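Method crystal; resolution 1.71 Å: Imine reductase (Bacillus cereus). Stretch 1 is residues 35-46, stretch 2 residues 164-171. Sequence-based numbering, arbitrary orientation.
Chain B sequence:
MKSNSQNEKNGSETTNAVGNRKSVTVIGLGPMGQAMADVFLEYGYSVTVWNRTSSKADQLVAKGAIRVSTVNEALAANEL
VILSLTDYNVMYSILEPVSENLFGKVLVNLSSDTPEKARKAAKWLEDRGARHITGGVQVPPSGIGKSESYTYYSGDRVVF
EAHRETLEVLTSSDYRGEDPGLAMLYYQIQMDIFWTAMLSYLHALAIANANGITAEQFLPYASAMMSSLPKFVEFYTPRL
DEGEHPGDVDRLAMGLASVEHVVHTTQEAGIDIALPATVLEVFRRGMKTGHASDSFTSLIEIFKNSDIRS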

# COMPACT_ATOMS: atom_id res chain seq x y z
N ALA B 35 -21.00 -9.91 -22.02
CA ALA B 35 -21.69 -8.88 -21.29
C ALA B 35 -21.79 -7.62 -22.11
O ALA B 35 -22.77 -6.86 -22.03
CB ALA B 35 -20.97 -8.56 -19.97
N MET B 36 -20.75 -7.33 -22.87
CA MET B 36 -20.80 -6.15 -23.72
C MET B 36 -21.76 -6.28 -24.88
O MET B 36 -22.56 -5.35 -25.17
CB MET B 36 -19.36 -5.89 -24.27
CG MET B 36 -18.39 -5.43 -23.19
SD MET B 36 -16.71 -5.26 -23.81
CE MET B 36 -16.06 -4.40 -22.40
N ALA B 37 -21.73 -7.40 -25.59
CA ALA B 37 -22.70 -7.63 -26.64
C ALA B 37 -24.15 -7.52 -26.10
O ALA B 37 -25.06 -7.02 -26.74
CB ALA B 37 -22.45 -8.99 -27.30
N ASP B 38 -24.36 -8.06 -24.92
CA ASP B 38 -25.69 -8.07 -24.29
C ASP B 38 -26.20 -6.63 -24.05
O ASP B 38 -27.36 -6.27 -24.37
CB ASP B 38 -25.54 -8.86 -22.98
CG ASP B 38 -26.79 -9.51 -22.55
OD1 ASP B 38 -27.24 -10.46 -23.23
OD2 ASP B 38 -27.31 -9.07 -21.52
N VAL B 39 -25.32 -5.79 -23.52
CA VAL B 39 -25.68 -4.39 -23.27
C VAL B 39 -25.88 -3.62 -24.53
O VAL B 39 -26.82 -2.85 -24.63
CB VAL B 39 -24.64 -3.68 -22.42
CG1 VAL B 39 -24.85 -2.16 -22.40
CG2 VAL B 39 -24.74 -4.24 -21.04
N PHE B 40 -25.02 -3.85 -25.54
CA PHE B 40 -25.28 -3.24 -26.83
C PHE B 40 -26.70 -3.64 -27.36
O PHE B 40 -27.40 -2.77 -27.87
CB PHE B 40 -24.20 -3.61 -27.88
CG PHE B 40 -22.89 -2.87 -27.73
CD1 PHE B 40 -22.84 -1.48 -27.59
CD2 PHE B 40 -21.68 -3.59 -27.79
CE1 PHE B 40 -21.62 -0.82 -27.44
CE2 PHE B 40 -20.44 -2.93 -27.71
CZ PHE B 40 -20.42 -1.54 -27.54
N LEU B 41 -27.05 -4.94 -27.27
CA LEU B 41 -28.38 -5.41 -27.77
C LEU B 41 -29.52 -4.73 -27.01
O LEU B 41 -30.48 -4.26 -27.62
CB LEU B 41 -28.54 -6.95 -27.66
CG LEU B 41 -27.72 -7.72 -28.72
CD1 LEU B 41 -27.60 -9.19 -28.34
CD2 LEU B 41 -28.28 -7.55 -30.15
N GLU B 42 -29.35 -4.65 -25.72
CA GLU B 42 -30.34 -3.97 -24.88
C GLU B 42 -30.56 -2.51 -25.30
O GLU B 42 -31.68 -2.03 -25.24
CB GLU B 42 -29.91 -4.04 -23.43
CG GLU B 42 -30.87 -3.38 -22.44
CD GLU B 42 -30.32 -3.41 -21.04
OE1 GLU B 42 -29.40 -4.23 -20.79
OE2 GLU B 42 -30.80 -2.62 -20.19
N TYR B 43 -29.51 -1.82 -25.74
CA TYR B 43 -29.61 -0.42 -26.10
C TYR B 43 -29.90 -0.25 -27.58
O TYR B 43 -29.72 0.85 -28.15
CB TYR B 43 -28.35 0.38 -25.61
CG TYR B 43 -28.43 0.69 -24.11
CD1 TYR B 43 -28.11 -0.27 -23.16
CD2 TYR B 43 -28.92 1.92 -23.63
CE1 TYR B 43 -28.22 -0.04 -21.78
CE2 TYR B 43 -29.05 2.16 -22.26
CZ TYR B 43 -28.71 1.18 -21.34
OH TYR B 43 -28.81 1.41 -19.97
N GLY B 44 -30.36 -1.32 -28.24
CA GLY B 44 -30.82 -1.18 -29.60
C GLY B 44 -29.77 -1.22 -30.71
O GLY B 44 -30.05 -0.80 -31.83
N TYR B 45 -28.56 -1.67 -30.42
CA TYR B 45 -27.55 -1.78 -31.46
C TYR B 45 -27.77 -3.02 -32.28
O TYR B 45 -28.26 -4.05 -31.78
CB TYR B 45 -26.16 -1.87 -30.82
CG TYR B 45 -25.62 -0.53 -30.41
CD1 TYR B 45 -26.20 0.18 -29.37
CD2 TYR B 45 -24.57 0.09 -31.13
CE1 TYR B 45 -25.77 1.46 -29.04
CE2 TYR B 45 -24.12 1.36 -30.80
CZ TYR B 45 -24.71 2.05 -29.74
OH TYR B 45 -24.29 3.32 -29.39
N SER B 46 -27.43 -2.93 -33.54
CA SER B 46 -27.24 -4.11 -34.38
C SER B 46 -25.82 -4.64 -34.01
O SER B 46 -24.88 -3.86 -34.08
CB SER B 46 -27.23 -3.69 -35.84
OG SER B 46 -26.81 -4.77 -36.67
N ARG B 164 -16.66 7.54 -29.01
CA ARG B 164 -16.90 7.65 -27.60
C ARG B 164 -18.32 7.36 -27.18
O ARG B 164 -18.56 6.72 -26.16
CB ARG B 164 -16.52 9.08 -27.20
CG ARG B 164 -16.94 9.55 -25.87
CD ARG B 164 -16.27 10.93 -25.77
NE ARG B 164 -16.27 11.21 -24.40
CZ ARG B 164 -15.35 11.89 -23.75
NH1 ARG B 164 -14.30 12.44 -24.35
NH2 ARG B 164 -15.53 12.00 -22.46
N GLU B 165 -19.24 7.87 -27.96
CA GLU B 165 -20.65 7.64 -27.68
C GLU B 165 -21.00 6.14 -27.60
O GLU B 165 -21.66 5.69 -26.66
CB GLU B 165 -21.48 8.36 -28.74
CG GLU B 165 -22.98 8.22 -28.50
CD GLU B 165 -23.85 9.11 -29.41
OE1 GLU B 165 -23.55 9.34 -30.59
OE2 GLU B 165 -24.84 9.63 -28.91
N THR B 166 -20.56 5.35 -28.58
CA THR B 166 -20.78 3.92 -28.51
C THR B 166 -20.05 3.28 -27.29
O THR B 166 -20.60 2.43 -26.60
CB THR B 166 -20.28 3.24 -29.82
OG1 THR B 166 -21.01 3.79 -30.92
CG2 THR B 166 -20.44 1.73 -29.75
N LEU B 167 -18.78 3.62 -27.09
CA LEU B 167 -18.01 3.05 -25.97
C LEU B 167 -18.70 3.35 -24.65
O LEU B 167 -18.71 2.55 -23.78
CB LEU B 167 -16.54 3.56 -25.97
CG LEU B 167 -15.78 3.06 -27.20
CD1 LEU B 167 -14.41 3.72 -27.24
CD2 LEU B 167 -15.67 1.54 -27.21
N GLU B 168 -19.28 4.55 -24.51
CA GLU B 168 -19.95 4.96 -23.25
C GLU B 168 -21.31 4.30 -22.98
O GLU B 168 -21.86 4.40 -21.88
CB GLU B 168 -20.01 6.49 -23.17
CG GLU B 168 -18.66 7.08 -22.85
CD GLU B 168 -18.59 8.59 -22.82
OE1 GLU B 168 -19.59 9.27 -23.05
OE2 GLU B 168 -17.51 9.11 -22.59
N VAL B 169 -21.83 3.54 -23.95
CA VAL B 169 -22.91 2.62 -23.66
C VAL B 169 -22.46 1.51 -22.68
O VAL B 169 -23.22 1.02 -21.85
CB VAL B 169 -23.42 1.98 -24.96
CG1 VAL B 169 -24.43 0.89 -24.69
CG2 VAL B 169 -23.93 3.06 -25.90
N LEU B 170 -21.18 1.13 -22.75
CA LEU B 170 -20.64 0.08 -21.90
C LEU B 170 -20.28 0.54 -20.47
O LEU B 170 -20.58 -0.17 -19.49
CB LEU B 170 -19.38 -0.54 -22.55
CG LEU B 170 -19.62 -1.11 -23.95
CD1 LEU B 170 -18.31 -1.69 -24.44
CD2 LEU B 170 -20.76 -2.15 -23.99
N THR B 171 -19.56 1.64 -20.37
CA THR B 171 -19.09 2.22 -19.11
C THR B 171 -18.80 3.71 -19.33
O THR B 171 -18.75 4.18 -20.48
CB THR B 171 -17.73 1.60 -18.58
OG1 THR B 171 -16.63 2.06 -19.39
CG2 THR B 171 -17.70 0.12 -18.57

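Two helices far apart in the sequence meet here. Residues 35-42 close one helix, and residues 164-170 belong to a second, kinked one. Their axes approach to 9.8 Å and their N-to-C directions differ by 110°, so the helices cross steeply. The contact buries 440 Å², both sides summed. The closest CA atoms are those of Met36 and Leu170, 6.5 Å apart. The CA atoms of Phe40 and Val169 are 7.1 Å apart.

No hydrogen bond or salt bridge joins the stretches. The contact rests on shape and is mostly apolar.

Leu170 is one of the two main bumps. Its CA-to-CB bond points sideways, but the end of the side chain comes nearer to the first helix. There Leu170 CD2 sits over one face of the Phe40 ring, 3.8 Å from the centroid and 17° off the ring normal. This is a CH-pi contact: a methyl group rests on the electron-rich face of an aromatic ring. The hollow has further walls. Met36 CG lies 3.9 Å from Leu170 CD1, and Met36 O lies 3.9 Å from Leu170 CD2. Val39 CG1 is a looser neighbour, 4.4 Å from Leu170 CD2.

Val169 is the other bump, and its CA-to-CB bond points toward the first stretch. Its CG1 enters a pocket made by Val39, Phe40 and Tyr43. Val169 CG1 lies 3.8 Å from Val39 CG1, 4.1 Å from Phe40 CD1 and 4.0 Å from Tyr43 CG. The other methyl meets Tyr45: Val169 CG2 lies 4.0 Å from Tyr45 CE1 and 3.5 Å from Tyr45 OH. The two branches thus fit different parts of the same surface. Val39 CG1 also packs 3.6 Å from Val169 O, the carbonyl oxygen.

The Phe40 ring also reaches Thr166. Phe40 CE1 is 3.5 Å from Thr166 O, which lies at the ring edge, near its plane. The slightly positive ring hydrogens suit a carbonyl oxygen there. Thr166 CG2 adds a methyl contact, 3.6 Å from Phe40 CE1.

The turn after the first helix brings Tyr45 into place. Tyr43 is the first residue to leave helical angles. Gly44 follows at phi 84°, where a CB would jam against the carbonyl O of Tyr43. The backbone bond from Tyr45 N to Phe40 O, 3.0 Å, ties the turn back to the helix. The CA-to-CB bond of Tyr45 then points toward the second stretch. Tyr45 OH lies 3.6 Å from Thr166 OG1, a contact without a hydrogen bond.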